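Local coordinates for protein acetyltransferase (Sinorhizobium meliloti, PDB 4JXR) that probably transfers an acetyl group from acetyl-CoA to an acceptor, as a phosphinothricin acetyltransferase-like member of the GNAT superfamily, at residues A[82-87]-A[117-123]. Sequence-based numbering, arbitrary orientation.
Sequences RFLVED and FRQMIAV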
ATOM      1  N   ARG A  82     -11.596   3.325  -4.083  1.00  7.41           N
ATOM      2  CA  ARG A  82     -12.557   3.676  -3.037  1.00  7.80           C
ATOM      3  C   ARG A  82     -13.483   2.545  -2.616  1.00  7.58           C
ATOM      4  O   ARG A  82     -14.007   2.595  -1.491  1.00  8.21           O
ATOM      5  CB  ARG A  82     -13.358   4.920  -3.435  1.00  8.45           C
ATOM      6  CG  ARG A  82     -14.254   4.756  -4.657  1.00  8.43           C
ATOM      7  CD  ARG A  82     -14.655   6.131  -5.179  1.00  9.40           C
ATOM      8  NE  ARG A  82     -15.510   6.105  -6.364  1.00  9.89           N
ATOM      9  CZ  ARG A  82     -15.089   5.894  -7.604  1.00 10.02           C
ATOM     10  NH1 ARG A  82     -13.813   5.678  -7.856  1.00 11.23           N
ATOM     11  NH2 ARG A  82     -15.963   5.932  -8.610  1.00 11.66           N
ATOM     12  N   PHE A  83     -13.705   1.553  -3.448  1.00  7.49           N
ATOM     13  CA  PHE A  83     -14.554   0.409  -3.099  1.00  7.71           C
ATOM     14  C   PHE A  83     -13.786  -0.722  -2.436  1.00  7.52           C
ATOM     15  O   PHE A  83     -14.375  -1.767  -2.129  1.00  8.72           O
ATOM     16  CB  PHE A  83     -15.297  -0.121  -4.337  1.00  8.49           C
ATOM     17  CG  PHE A  83     -16.139   0.950  -4.969  1.00  8.94           C
ATOM     18  CD1 PHE A  83     -17.315   1.355  -4.413  1.00 10.26           C
ATOM     19  CD2 PHE A  83     -15.694   1.595  -6.116  1.00  9.47           C
ATOM     20  CE1 PHE A  83     -18.032   2.424  -4.991  1.00 11.09           C
ATOM     21  CE2 PHE A  83     -16.412   2.647  -6.675  1.00 11.09           C
ATOM     22  CZ  PHE A  83     -17.560   3.035  -6.119  1.00 10.83           C
ATOM     23  N   LEU A  84     -12.492  -0.533  -2.197  1.00  7.37           N
ATOM     24  CA  LEU A  84     -11.599  -1.502  -1.524  1.00  7.04           C
ATOM     25  C   LEU A  84     -11.300  -1.006  -0.126  1.00  6.93           C
ATOM     26  O   LEU A  84     -10.912   0.141   0.080  1.00  7.61           O
ATOM     27  CB  LEU A  84     -10.316  -1.592  -2.328  1.00  7.66           C
ATOM     28  CG  LEU A  84      -9.182  -2.429  -1.693  1.00  7.16           C
ATOM     29  CD1 LEU A  84      -9.559  -3.863  -1.536  1.00  7.96           C
ATOM     30  CD2 LEU A  84      -7.915  -2.277  -2.498  1.00  8.02           C
ATOM     31  N   VAL A  85     -11.429  -1.899   0.838  1.00  7.04           N
ATOM     32  CA  VAL A  85     -11.043  -1.653   2.208  1.00  7.32           C
ATOM     33  C   VAL A  85     -10.015  -2.707   2.641  1.00  7.23           C
ATOM     34  O   VAL A  85      -9.940  -3.807   2.088  1.00  8.23           O
ATOM     35  CB  VAL A  85     -12.224  -1.658   3.178  1.00  8.48           C
ATOM     36  CG1 VAL A  85     -12.958  -0.343   3.136  1.00 10.55           C
ATOM     37  CG2 VAL A  85     -13.173  -2.822   2.925  1.00  9.75           C
ATOM     38  N   GLU A  86      -9.228  -2.338   3.635  1.00  7.49           N
ATOM     39  CA  GLU A  86      -8.250  -3.204   4.250  1.00  7.28           C
ATOM     40  C   GLU A  86      -8.601  -3.339   5.712  1.00  7.22           C
ATOM     41  O   GLU A  86      -8.887  -2.329   6.383  1.00  8.35           O
ATOM     42  CB  GLU A  86      -6.876  -2.578   4.121  1.00  8.26           C
ATOM     43  CG  GLU A  86      -5.772  -3.348   4.812  1.00  9.03           C
ATOM     44  CD  GLU A  86      -4.391  -2.831   4.524  1.00 10.75           C
ATOM     45  OE1 GLU A  86      -4.193  -2.066   3.587  1.00 14.56           O
ATOM     46  OE2 GLU A  86      -3.445  -3.225   5.268  1.00 11.64           O
ATOM     47  N   ASP A  87      -8.521  -4.542   6.287  1.00  7.53           N
ATOM     48  CA  ASP A  87      -8.793  -4.736   7.689  1.00  7.68           C
ATOM     49  C   ASP A  87      -7.543  -4.734   8.527  1.00  8.03           C
ATOM     50  O   ASP A  87      -6.503  -5.243   8.092  1.00 10.44           O
ATOM     51  CB  ASP A  87      -9.533  -6.086   7.959  1.00  9.77           C
ATOM     52  CG  ASP A  87      -8.773  -7.305   7.640  1.00 10.75           C
ATOM     53  OD1 ASP A  87      -8.711  -7.664   6.412  1.00 13.28           O
ATOM     54  OD2 ASP A  87      -8.324  -7.987   8.597  1.00 10.62           O
ATOM     55  N   PHE A 117     -18.878  -1.221   0.292  1.00  8.24           N
ATOM     56  CA  PHE A 117     -17.600  -1.634  -0.260  1.00  8.06           C
ATOM     57  C   PHE A 117     -17.746  -2.960  -0.998  1.00  7.82           C
ATOM     58  O   PHE A 117     -18.685  -3.714  -0.745  1.00  8.70           O
ATOM     59  CB  PHE A 117     -16.540  -1.695   0.842  1.00  8.37           C
ATOM     60  CG  PHE A 117     -16.336  -0.367   1.548  1.00  7.68           C
ATOM     61  CD1 PHE A 117     -15.602   0.627   0.928  1.00  7.84           C
ATOM     62  CD2 PHE A 117     -16.897  -0.089   2.752  1.00  7.91           C
ATOM     63  CE1 PHE A 117     -15.443   1.851   1.519  1.00  8.59           C
ATOM     64  CE2 PHE A 117     -16.727   1.103   3.359  1.00  8.83           C
ATOM     65  CZ  PHE A 117     -16.009   2.109   2.744  1.00  8.61           C
ATOM     66  N   ARG A 118     -16.802  -3.231  -1.886  1.00  7.64           N
ATOM     67  CA  ARG A 118     -16.907  -4.394  -2.790  1.00  8.19           C
ATOM     68  C   ARG A 118     -15.766  -5.416  -2.660  1.00  7.56           C
ATOM     69  O   ARG A 118     -15.925  -6.505  -3.125  1.00  7.93           O
ATOM     70  CB  ARG A 118     -17.029  -3.935  -4.244  1.00  8.46           C
ATOM     71  CG  ARG A 118     -18.303  -3.124  -4.525  1.00  9.20           C
ATOM     72  CD  ARG A 118     -19.580  -3.923  -4.254  1.00 10.20           C
ATOM     73  NE  ARG A 118     -20.753  -3.225  -4.819  1.00 11.50           N
ATOM     74  CZ  ARG A 118     -21.084  -3.302  -6.103  1.00 11.20           C
ATOM     75  NH1 ARG A 118     -20.424  -4.037  -6.959  1.00 11.97           N
ATOM     76  NH2 ARG A 118     -22.122  -2.593  -6.519  1.00 14.09           N
ATOM     77  N   GLN A 119     -14.625  -5.032  -2.032  1.00  7.52           N
ATOM     78  CA  GLN A 119     -13.524  -5.963  -1.838  1.00  7.02           C
ATOM     79  C   GLN A 119     -12.852  -5.602  -0.529  1.00  7.08           C
ATOM     80  O   GLN A 119     -12.778  -4.426  -0.180  1.00  7.38           O
ATOM     81  CB  GLN A 119     -12.485  -5.873  -2.958  1.00  8.17           C
ATOM     82  CG  GLN A 119     -13.029  -6.136  -4.371  1.00  8.20           C
ATOM     83  CD  GLN A 119     -13.401  -7.568  -4.637  1.00  8.40           C
ATOM     84  OE1 GLN A 119     -12.890  -8.518  -4.051  1.00  8.96           O
ATOM     85  NE2 GLN A 119     -14.326  -7.755  -5.629  1.00  9.21           N
HETATM   86  N   MSE A 120     -12.336  -6.629   0.157  1.00  7.23           N
HETATM   87  CA  MSE A 120     -11.537  -6.420   1.360  1.00  7.18           C
HETATM   88  C   MSE A 120     -10.204  -7.150   1.191  1.00  7.38           C
HETATM   89  O   MSE A 120     -10.166  -8.319   0.789  1.00  7.65           O
HETATM   90  CB  MSE A 120     -12.269  -6.922   2.596  1.00  7.39           C
HETATM   91  CG  MSE A 120     -11.550  -6.568   3.919  1.00  7.97           C
HETATM   92 SE   MSE A 120     -12.582  -6.957   5.487  1.00 12.64          SE
HETATM   93  CE  MSE A 120     -13.760  -5.492   5.444  1.00 10.16           C
ATOM     94  N   ILE A 121      -9.123  -6.448   1.491  1.00  7.52           N
ATOM     95  CA  ILE A 121      -7.767  -6.994   1.482  0.80  8.17           C
ATOM     96  C   ILE A 121      -7.219  -7.014   2.884  1.00  8.01           C
ATOM     97  O   ILE A 121      -7.462  -6.121   3.684  1.00  9.12           O
ATOM     98  CB  ILE A 121      -6.877  -6.162   0.478  0.80 10.60           C
ATOM     99  CG1 ILE A 121      -5.491  -6.733   0.208  0.80 13.00           C
ATOM    100  CG2 ILE A 121      -6.721  -4.724   0.917  0.80 11.02           C
ATOM    101  CD1 ILE A 121      -4.824  -6.093  -1.017  0.80 17.26           C
ATOM    102  N   ALA A 122      -6.461  -8.063   3.188  1.00  8.40           N
ATOM    103  CA  ALA A 122      -5.657  -8.160   4.387  1.00  8.70           C
ATOM    104  C   ALA A 122      -4.185  -8.224   3.959  1.00  8.60           C
ATOM    105  O   ALA A 122      -3.819  -8.985   3.081  1.00  9.76           O
ATOM    106  CB  ALA A 122      -6.007  -9.382   5.198  1.00 11.16           C
ATOM    107  N   VAL A 123      -3.385  -7.396   4.596  1.00  8.75           N
ATOM    108  CA  VAL A 123      -1.933  -7.343   4.382  1.00  9.24           C
ATOM    109  C   VAL A 123      -1.318  -7.825   5.669  1.00  9.05           C
ATOM    110  O   VAL A 123      -1.367  -7.107   6.678  1.00 11.48           O
ATOM    111  CB  VAL A 123      -1.472  -5.932   4.003  1.00 10.37           C
ATOM    112  CG1 VAL A 123       0.049  -5.950   3.813  1.00 11.27           C
ATOM    113  CG2 VAL A 123      -2.187  -5.426   2.775  1.00 12.02           C
TER
HETATM  114  O   HOH W   1      -4.159  -5.449   6.658  1.00 12.52           O
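The two parallel strands that part to admit acetyl-CoA in the GNAT fold start out here as neighbours: 84-87 and 119-123 open and close a beta-alpha-beta unit whose crossover is helix 100-115. Phe83 O begins the pairing by accepting from both Arg118 N (2.8 Å) and, over a longer distance, Gln119 N (3.3 Å). Parallel pairing then continues regularly: Val85 N donates to Gln119 O (3.0 Å), Ile121 N to Val85 O (2.8 Å), and Asp87 N to Ile121 O (3.2 Å). Glu86 also bonds through its backbone to Ser73 on one flank, and Met120 and Ala122 to Arg164 and Met162 of strand 155-165 on the other.

Leu84 and Ile121 share a sheet face; beta-branched Ile121 suits extended backbone, and the longer side chain of Leu84 lets its CD1 touch Ile121 CG2 (3.8 Å). On the opposite face, Val85 CG2 meets the CE of Met120 (3.7 Å), a selenomethionine whose flexible chain packs on Cys112 of the crossover helix. The flat ring of Phe117, which also touches Cys112, offers a face to Val85 CG1, a CH-pi contact 3.6 Å from its centroid.

Buried charges need partners: Glu86 OE1 forms a salt bridge with Arg76 of the second subunit, while Asp87 OD2 is hydrogen-bonded to His135. The strand axes cross at -36°, the twist of a parallel pair. At Asp87, close to the acetyl-CoA-binding Ile89, the next link runs through water 1, which accepts from Val123 N (2.9 Å) and is hydrogen-bonded to Asp87 O (2.8 Å) and Glu86 OE2 (2.7 Å).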